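Local coordinates for protein D-ribitol-5-phosphate phosphatase (Bacteroides thetaiotaomicron, PDB 4JB3) that removes the phosphate from ribitol 5-phosphate and ribitol 1-phosphate, and can also dephosphorylate a riboflavin precursor, as a magnesium-dependent HAD-family phosphatase, at residues 34-47 and 101-114. Residues are numbered along the deposited sequence; the frame is centred on the assembly and turned at random. Where two conformers were deposited one is given.
Sequences VIVDIDRDKAVQAF and AWLGFFNEVDLRKL
Ala43 CB sits over the centre of one face of the Phe105 ring, 3.4 Å from its centroid, while Ile38 CG2 meets that ring at its edge. Phe47 repeats the pattern: Ala101 CB covers the middle of one face, and CZ drives edge-on into the Trp102 face, a T-shaped pair with planes at 88°. Phe81 and Phe135 also meet the Trp102 ring, and a bound glycerol lies about 4 Å from its side chain (nearest atoms). Beyond the rings the chains run as two linkers joined by a single antiparallel bridge, Asp39 N to Phe105 O (2.7 Å) and Asn107 N to Asp37 O (3.2 Å). Lys42, bent at chi3 (77°) and chi4 (61°), curls over Gly104 so that NZ donates to Gly104 O (3.0 Å) and Phe106 O (2.9 Å), both from above the carbonyl planes. A methionine here would probably leave those two carbonyls without their charged donor and free the turn to shift. Farther along, Lys113 NZ reaches Val34 O (3.2 Å) and Ala216 O, and a water joins Ile35 O to Asp110 N. The chemistry thus changes along the contact, from aromatic packing to backbone bonds, lysines and water, consistent with two linkers tied together between the HAD core and a helical cap inserted between strands 26-29 and 125-130.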
ATOM      1  N   VAL A  34      -2.844   4.907   2.678  1.00  7.12           N
ATOM      2  CA  VAL A  34      -3.703   4.423   3.757  1.00  5.49           C
ATOM      3  C   VAL A  34      -2.908   4.236   5.044  1.00  5.55           C
ATOM      4  O   VAL A  34      -3.102   4.972   6.018  1.00  7.96           O
ATOM      5  CB  VAL A  34      -4.441   3.128   3.339  1.00  6.81           C
ATOM      6  CG1 VAL A  34      -5.238   2.546   4.500  1.00  6.82           C
ATOM      7  CG2 VAL A  34      -5.365   3.421   2.157  1.00  8.27           C
ATOM      8  N   ILE A  35      -1.982   3.286   5.039  1.00  5.97           N
ATOM      9  CA  ILE A  35      -1.149   3.063   6.224  1.00  7.59           C
ATOM     10  C   ILE A  35      -0.049   4.124   6.320  1.00  6.79           C
ATOM     11  O   ILE A  35       0.242   4.633   7.408  1.00 10.27           O
ATOM     12  CB  ILE A  35      -0.563   1.646   6.219  1.00  7.29           C
ATOM     13  CG1 ILE A  35      -1.696   0.632   6.399  1.00  8.38           C
ATOM     14  CG2 ILE A  35       0.467   1.480   7.321  1.00 10.05           C
ATOM     15  CD1 ILE A  35      -1.265  -0.820   6.300  1.00  9.22           C
ATOM     16  N   VAL A  36       0.560   4.457   5.182  0.52  6.69           N
ATOM     17  CA  VAL A  36       1.603   5.477   5.110  0.52  8.71           C
ATOM     18  C   VAL A  36       1.198   6.539   4.080  0.52 11.12           C
ATOM     19  O   VAL A  36       0.677   6.198   3.015  0.52 12.26           O
ATOM     20  CB  VAL A  36       2.973   4.858   4.714  0.52 10.64           C
ATOM     21  CG1 VAL A  36       4.059   5.910   4.728  0.52 14.76           C
ATOM     22  CG2 VAL A  36       3.343   3.706   5.662  0.52 10.14           C
ATOM     23  N   ASP A  37       1.421   7.816   4.392  1.00 10.02           N
ATOM     24  CA  ASP A  37       1.110   8.905   3.461  1.00 11.77           C
ATOM     25  C   ASP A  37       1.958   8.827   2.200  1.00 11.54           C
ATOM     26  O   ASP A  37       3.163   8.560   2.272  1.00 13.46           O
ATOM     27  CB  ASP A  37       1.447  10.275   4.057  1.00 16.33           C
ATOM     28  CG  ASP A  37       0.724  10.576   5.335  1.00 22.23           C
ATOM     29  OD1 ASP A  37      -0.203   9.836   5.702  1.00 19.60           O
ATOM     30  OD2 ASP A  37       1.092  11.593   5.967  1.00 30.20           O
ATOM     31  N   ILE A  38       1.336   9.099   1.056  1.00 10.23           N
ATOM     32  CA  ILE A  38       2.051   9.287  -0.212  1.00 12.23           C
ATOM     33  C   ILE A  38       2.195  10.777  -0.489  1.00 15.61           C
ATOM     34  O   ILE A  38       1.247  11.540  -0.301  1.00 17.82           O
ATOM     35  CB  ILE A  38       1.260   8.676  -1.400  1.00 17.63           C
ATOM     36  CG1 ILE A  38       1.142   7.166  -1.262  1.00 30.14           C
ATOM     37  CG2 ILE A  38       1.910   9.034  -2.743  1.00 22.79           C
ATOM     38  CD1 ILE A  38       2.448   6.499  -1.031  1.00 33.40           C
ATOM     39  N   ASP A  39       3.375  11.203  -0.935  1.00 13.53           N
ATOM     40  CA  ASP A  39       3.571  12.559  -1.426  1.00 17.04           C
ATOM     41  C   ASP A  39       4.187  12.456  -2.815  1.00 17.14           C
ATOM     42  O   ASP A  39       5.405  12.291  -2.955  1.00 17.07           O
ATOM     43  CB  ASP A  39       4.486  13.350  -0.489  1.00 20.59           C
ATOM     44  CG  ASP A  39       4.570  14.832  -0.852  1.00 25.60           C
ATOM     45  OD1 ASP A  39       4.387  15.191  -2.034  1.00 26.42           O
ATOM     46  OD2 ASP A  39       4.815  15.650   0.059  1.00 34.20           O
ATOM     47  N   ARG A  40       3.349  12.561  -3.842  1.00 16.15           N
ATOM     48  CA  ARG A  40       3.818  12.390  -5.216  1.00 13.72           C
ATOM     49  C   ARG A  40       4.826  13.465  -5.605  1.00 16.82           C
ATOM     50  O   ARG A  40       5.760  13.186  -6.343  1.00 15.25           O
ATOM     51  CB  ARG A  40       2.647  12.414  -6.207  1.00 18.60           C
ATOM     52  CG  ARG A  40       2.983  11.787  -7.563  1.00 25.17           C
ATOM     53  CD  ARG A  40       1.946  12.125  -8.635  1.00 28.07           C
ATOM     54  NE  ARG A  40       2.036  13.521  -9.050  1.00 29.96           N
ATOM     55  CZ  ARG A  40       2.663  13.946 -10.143  1.00 26.61           C
ATOM     56  NH1 ARG A  40       2.690  15.238 -10.425  1.00 29.99           N
ATOM     57  NH2 ARG A  40       3.252  13.087 -10.964  1.00 24.23           N
ATOM     58  N   ASP A  41       4.636  14.684  -5.110  1.00 17.59           N
ATOM     59  CA  ASP A  41       5.562  15.763  -5.433  1.00 17.35           C
ATOM     60  C   ASP A  41       6.951  15.479  -4.867  1.00 15.86           C
ATOM     61  O   ASP A  41       7.970  15.795  -5.499  1.00 15.08           O
ATOM     62  CB  ASP A  41       5.038  17.106  -4.924  1.00 20.55           C
ATOM     63  CG  ASP A  41       3.955  17.685  -5.812  1.00 32.15           C
ATOM     64  OD1 ASP A  41       3.709  17.128  -6.903  1.00 28.45           O
ATOM     65  OD2 ASP A  41       3.352  18.706  -5.420  1.00 45.09           O
ATOM     66  N   LYS A  42       6.997  14.878  -3.680  1.00 15.67           N
ATOM     67  CA  LYS A  42       8.272  14.510  -3.078  1.00 14.29           C
ATOM     68  C   LYS A  42       8.929  13.380  -3.880  1.00 12.53           C
ATOM     69  O   LYS A  42      10.150  13.357  -4.060  1.00 12.25           O
ATOM     70  CB  LYS A  42       8.088  14.114  -1.609  1.00 13.86           C
ATOM     71  CG  LYS A  42       9.399  13.949  -0.861  1.00 23.55           C
ATOM     72  CD  LYS A  42       9.244  14.193   0.635  1.00 32.59           C
ATOM     73  CE  LYS A  42       8.611  13.001   1.334  1.00 34.76           C
ATOM     74  NZ  LYS A  42       9.441  11.772   1.194  1.00 30.34           N
ATOM     75  N   ALA A  43       8.112  12.446  -4.367  1.00 13.88           N
ATOM     76  CA  ALA A  43       8.606  11.370  -5.233  1.00 10.90           C
ATOM     77  C   ALA A  43       9.186  11.931  -6.531  1.00 11.65           C
ATOM     78  O   ALA A  43      10.267  11.520  -6.969  1.00 11.76           O
ATOM     79  CB  ALA A  43       7.490  10.386  -5.538  1.00 12.63           C
ATOM     80  N   VAL A  44       8.462  12.866  -7.148  1.00 11.32           N
ATOM     81  CA  VAL A  44       8.927  13.496  -8.374  1.00 11.04           C
ATOM     82  C   VAL A  44      10.282  14.162  -8.147  1.00 13.28           C
ATOM     83  O   VAL A  44      11.212  13.971  -8.934  1.00 12.93           O
ATOM     84  CB  VAL A  44       7.897  14.508  -8.896  1.00 14.04           C
ATOM     85  CG1 VAL A  44       8.503  15.435  -9.944  1.00 13.63           C
ATOM     86  CG2 VAL A  44       6.680  13.774  -9.461  1.00 15.54           C
ATOM     87  N   GLN A  45      10.404  14.908  -7.055  1.00 12.71           N
ATOM     88  CA  GLN A  45      11.684  15.527  -6.699  1.00 13.38           C
ATOM     89  C   GLN A  45      12.796  14.492  -6.515  1.00 12.02           C
ATOM     90  O   GLN A  45      13.924  14.709  -6.965  1.00 15.02           O
ATOM     91  CB  GLN A  45      11.542  16.348  -5.413  1.00 17.98           C
ATOM     92  CG  GLN A  45      10.759  17.643  -5.565  1.00 25.97           C
ATOM     93  CD  GLN A  45      11.485  18.668  -6.416  1.00 33.62           C
ATOM     94  OE1 GLN A  45      12.649  18.992  -6.164  1.00 36.92           O
ATOM     95  NE2 GLN A  45      10.801  19.181  -7.432  1.00 34.94           N
ATOM     96  N   ALA A  46      12.478  13.376  -5.859  1.00 10.93           N
ATOM     97  CA  ALA A  46      13.474  12.347  -5.569  1.00 11.41           C
ATOM     98  C   ALA A  46      13.965  11.698  -6.853  1.00 10.62           C
ATOM     99  O   ALA A  46      15.156  11.395  -6.984  1.00 13.63           O
ATOM    100  CB  ALA A  46      12.903  11.306  -4.625  1.00 11.60           C
ATOM    101  N   PHE A  47      13.056  11.462  -7.796  1.00  9.88           N
ATOM    102  CA  PHE A  47      13.478  10.879  -9.070  1.00 11.02           C
ATOM    103  C   PHE A  47      14.188  11.875  -9.977  1.00 10.16           C
ATOM    104  O   PHE A  47      15.109  11.497 -10.701  1.00 10.47           O
ATOM    105  CB  PHE A  47      12.327  10.158  -9.782  1.00 10.20           C
ATOM    106  CG  PHE A  47      12.050   8.789  -9.223  1.00 10.17           C
ATOM    107  CD1 PHE A  47      11.176   8.619  -8.147  1.00  9.70           C
ATOM    108  CD2 PHE A  47      12.691   7.671  -9.747  1.00 12.81           C
ATOM    109  CE1 PHE A  47      10.934   7.356  -7.620  1.00 12.24           C
ATOM    110  CE2 PHE A  47      12.450   6.403  -9.229  1.00 10.13           C
ATOM    111  CZ  PHE A  47      11.576   6.242  -8.162  1.00 10.99           C
ATOM    112  N   ALA A 101      15.113   6.911  -3.959  1.00 10.23           N
ATOM    113  CA  ALA A 101      14.148   7.624  -4.790  1.00  9.61           C
ATOM    114  C   ALA A 101      12.737   7.093  -4.561  1.00  8.64           C
ATOM    115  O   ALA A 101      11.801   7.869  -4.368  1.00 10.23           O
ATOM    116  CB  ALA A 101      14.532   7.558  -6.266  1.00 10.57           C
ATOM    117  N   TRP A 102      12.581   5.775  -4.554  1.00  8.95           N
ATOM    118  CA  TRP A 102      11.288   5.174  -4.230  1.00  8.10           C
ATOM    119  C   TRP A 102      10.747   5.598  -2.864  1.00  9.75           C
ATOM    120  O   TRP A 102       9.542   5.834  -2.709  1.00 11.49           O
ATOM    121  CB  TRP A 102      11.376   3.648  -4.300  1.00  8.55           C
ATOM    122  CG  TRP A 102      11.120   3.143  -5.685  1.00  9.23           C
ATOM    123  CD1 TRP A 102      12.045   2.629  -6.560  1.00 11.35           C
ATOM    124  CD2 TRP A 102       9.865   3.139  -6.381  1.00 10.11           C
ATOM    125  NE1 TRP A 102      11.433   2.291  -7.745  1.00 10.63           N
ATOM    126  CE2 TRP A 102      10.099   2.604  -7.664  1.00 10.39           C
ATOM    127  CE3 TRP A 102       8.565   3.535  -6.040  1.00  9.49           C
ATOM    128  CZ2 TRP A 102       9.082   2.437  -8.596  1.00 11.03           C
ATOM    129  CZ3 TRP A 102       7.560   3.373  -6.966  1.00 12.16           C
ATOM    130  CH2 TRP A 102       7.819   2.836  -8.232  1.00 11.35           C
ATOM    131  N   LEU A 103      11.628   5.684  -1.871  1.00  9.26           N
ATOM    132  CA  LEU A 103      11.185   6.064  -0.530  1.00  8.84           C
ATOM    133  C   LEU A 103      10.752   7.531  -0.480  1.00 11.30           C
ATOM    134  O   LEU A 103      10.097   7.960   0.479  1.00 12.08           O
ATOM    135  CB  LEU A 103      12.265   5.762   0.506  1.00 12.48           C
ATOM    136  CG  LEU A 103      12.566   4.270   0.654  1.00 15.62           C
ATOM    137  CD1 LEU A 103      13.611   4.042   1.729  1.00 16.61           C
ATOM    138  CD2 LEU A 103      11.306   3.485   0.969  1.00 16.48           C
ATOM    139  N   GLY A 104      11.095   8.284  -1.522  1.00 11.39           N
ATOM    140  CA  GLY A 104      10.637   9.652  -1.670  1.00 11.94           C
ATOM    141  C   GLY A 104       9.127   9.766  -1.757  1.00 10.96           C
ATOM    142  O   GLY A 104       8.576  10.836  -1.506  1.00 11.64           O
ATOM    143  N   PHE A 105       8.455   8.666  -2.105  1.00 10.62           N
ATOM    144  CA  PHE A 105       6.993   8.659  -2.154  1.00 10.84           C
ATOM    145  C   PHE A 105       6.364   8.796  -0.779  1.00 11.80           C
ATOM    146  O   PHE A 105       5.198   9.168  -0.668  1.00 13.40           O
ATOM    147  CB  PHE A 105       6.480   7.338  -2.732  1.00 10.59           C
ATOM    148  CG  PHE A 105       6.237   7.356  -4.215  1.00 11.47           C
ATOM    149  CD1 PHE A 105       5.065   7.895  -4.733  1.00 15.67           C
ATOM    150  CD2 PHE A 105       7.151   6.790  -5.085  1.00 13.41           C
ATOM    151  CE1 PHE A 105       4.828   7.898  -6.106  1.00 20.51           C
ATOM    152  CE2 PHE A 105       6.925   6.791  -6.454  1.00 12.76           C
ATOM    153  CZ  PHE A 105       5.758   7.344  -6.963  1.00 16.27           C
ATOM    154  N   PHE A 106       7.113   8.462   0.270  1.00 16.38           N
ATOM    155  CA  PHE A 106       6.498   8.245   1.580  1.00 15.06           C
ATOM    156  C   PHE A 106       6.901   9.231   2.656  1.00 15.47           C
ATOM    157  O   PHE A 106       8.043   9.676   2.705  1.00 17.67           O
ATOM    158  CB  PHE A 106       6.802   6.823   2.066  1.00 14.44           C
ATOM    159  CG  PHE A 106       6.362   5.761   1.109  1.00 14.68           C
ATOM    160  CD1 PHE A 106       5.052   5.328   1.101  1.00 18.00           C
ATOM    161  CD2 PHE A 106       7.244   5.203   0.204  1.00 15.72           C
ATOM    162  CE1 PHE A 106       4.632   4.343   0.214  1.00 19.98           C
ATOM    163  CE2 PHE A 106       6.822   4.235  -0.689  1.00 17.23           C
ATOM    164  CZ  PHE A 106       5.515   3.808  -0.682  1.00 14.58           C
ATOM    165  N   ASN A 107       5.949   9.557   3.526  1.00 14.66           N
ATOM    166  CA  ASN A 107       6.258  10.281   4.759  1.00 19.64           C
ATOM    167  C   ASN A 107       6.463   9.240   5.849  1.00 16.83           C
ATOM    168  O   ASN A 107       6.074   8.100   5.669  1.00 20.03           O
ATOM    169  CB  ASN A 107       5.106  11.212   5.150  1.00 23.40           C
ATOM    170  CG  ASN A 107       4.917  12.355   4.177  1.00 28.36           C
ATOM    171  OD1 ASN A 107       5.874  12.839   3.575  1.00 31.43           O
ATOM    172  ND2 ASN A 107       3.674  12.801   4.023  1.00 29.28           N
ATOM    173  N   GLU A 108       7.069   9.606   6.975  1.00 21.04           N
ATOM    174  CA  GLU A 108       7.180   8.653   8.080  1.00 20.50           C
ATOM    175  C   GLU A 108       5.780   8.234   8.524  1.00 15.50           C
ATOM    176  O   GLU A 108       4.834   9.016   8.416  1.00 16.08           O
ATOM    177  CB  GLU A 108       7.967   9.247   9.250  1.00 23.96           C
ATOM    178  CG  GLU A 108       9.467   9.420   8.974  1.00 23.51           C
ATOM    179  CD  GLU A 108      10.236   8.105   8.940  1.00 37.42           C
ATOM    180  OE1 GLU A 108       9.628   7.034   9.159  1.00 42.03           O
ATOM    181  OE2 GLU A 108      11.460   8.146   8.690  1.00 40.21           O
ATOM    182  N   VAL A 109       5.639   6.995   8.983  1.00 16.83           N
ATOM    183  CA  VAL A 109       4.312   6.470   9.320  1.00 13.30           C
ATOM    184  C   VAL A 109       3.748   7.134  10.574  1.00 11.57           C
ATOM    185  O   VAL A 109       4.492   7.445  11.513  1.00 15.41           O
ATOM    186  CB  VAL A 109       4.335   4.928   9.500  1.00 18.81           C
ATOM    187  CG1 VAL A 109       5.208   4.535  10.669  1.00 23.50           C
ATOM    188  CG2 VAL A 109       2.938   4.376   9.695  1.00 18.21           C
ATOM    189  N   ASP A 110       2.443   7.393  10.569  1.00 10.82           N
ATOM    190  CA  ASP A 110       1.730   7.826  11.767  1.00  8.81           C
ATOM    191  C   ASP A 110       1.530   6.603  12.642  1.00 10.06           C
ATOM    192  O   ASP A 110       0.758   5.692  12.302  1.00 10.68           O
ATOM    193  CB  ASP A 110       0.375   8.421  11.379  1.00  9.60           C
ATOM    194  CG  ASP A 110      -0.421   8.935  12.575  1.00 14.20           C
ATOM    195  OD1 ASP A 110       0.049   8.812  13.725  1.00 13.07           O
ATOM    196  OD2 ASP A 110      -1.523   9.487  12.357  1.00 15.26           O
ATOM    197  N   LEU A 111       2.246   6.570  13.759  1.00  8.77           N
ATOM    198  CA  LEU A 111       2.178   5.436  14.664  1.00  8.59           C
ATOM    199  C   LEU A 111       0.775   5.236  15.246  1.00  9.14           C
ATOM    200  O   LEU A 111       0.448   4.145  15.701  1.00  9.63           O
ATOM    201  CB  LEU A 111       3.230   5.587  15.769  1.00  9.89           C
ATOM    202  CG  LEU A 111       4.662   5.556  15.235  1.00 13.73           C
ATOM    203  CD1 LEU A 111       5.674   5.856  16.319  1.00 15.85           C
ATOM    204  CD2 LEU A 111       4.938   4.212  14.595  1.00 14.98           C
ATOM    205  N   ARG A 112      -0.066   6.268  15.229  1.00  7.98           N
ATOM    206  CA  ARG A 112      -1.448   6.065  15.658  1.00  8.58           C
ATOM    207  C   ARG A 112      -2.138   5.034  14.775  1.00  9.15           C
ATOM    208  O   ARG A 112      -2.944   4.237  15.247  1.00  8.47           O
ATOM    209  CB  ARG A 112      -2.244   7.371  15.630  1.00  7.52           C
ATOM    210  CG  ARG A 112      -1.708   8.439  16.558  1.00  7.68           C
ATOM    211  CD  ARG A 112      -2.543   9.707  16.466  1.00  8.58           C
ATOM    212  NE  ARG A 112      -2.596  10.241  15.103  1.00  8.02           N
ATOM    213  CZ  ARG A 112      -3.296  11.315  14.760  1.00 10.60           C
ATOM    214  NH1 ARG A 112      -3.983  11.987  15.678  1.00 11.24           N
ATOM    215  NH2 ARG A 112      -3.300  11.711  13.495  1.00 13.05           N
ATOM    216  N   LYS A 113      -1.833   5.049  13.484  1.00  6.93           N
ATOM    217  CA  LYS A 113      -2.473   4.117  12.559  1.00  7.60           C
ATOM    218  C   LYS A 113      -1.977   2.700  12.790  1.00 10.27           C
ATOM    219  O   LYS A 113      -2.765   1.756  12.771  1.00  8.55           O
ATOM    220  CB  LYS A 113      -2.242   4.557  11.110  1.00  7.95           C
ATOM    221  CG  LYS A 113      -3.035   5.816  10.758  1.00  8.52           C
ATOM    222  CD  LYS A 113      -2.807   6.207   9.300  1.00 10.45           C
ATOM    223  CE  LYS A 113      -3.699   7.377   8.899  1.00 11.02           C
ATOM    224  NZ  LYS A 113      -3.430   7.753   7.469  1.00 12.82           N
ATOM    225  N   LEU A 114      -0.675   2.548  13.009  1.00  8.04           N
ATOM    226  CA  LEU A 114      -0.117   1.224  13.279  1.00 10.08           C
ATOM    227  C   LEU A 114      -0.691   0.648  14.564  1.00 10.49           C
ATOM    228  O   LEU A 114      -1.049  -0.530  14.607  1.00 10.17           O
ATOM    229  CB  LEU A 114       1.411   1.265  13.347  1.00  8.93           C
ATOM    230  CG  LEU A 114       2.117   1.554  12.027  1.00 10.91           C
ATOM    231  CD1 LEU A 114       3.618   1.371  12.191  1.00 10.88           C
ATOM    232  CD2 LEU A 114       1.582   0.646  10.913  1.00 11.58           C
TER
HETATM  233  O   HOH W   1       0.828   7.100   8.261  1.00 14.72           O
HETATM  234  O   HOH W   2      -1.094   9.159   7.871  1.00 19.14           O
HETATM  235  O   HOH W   3       2.677   8.610   6.738  1.00 21.26           O
HETATM  236  O   HOH W   4       3.318  15.397   2.510  1.00 42.87           O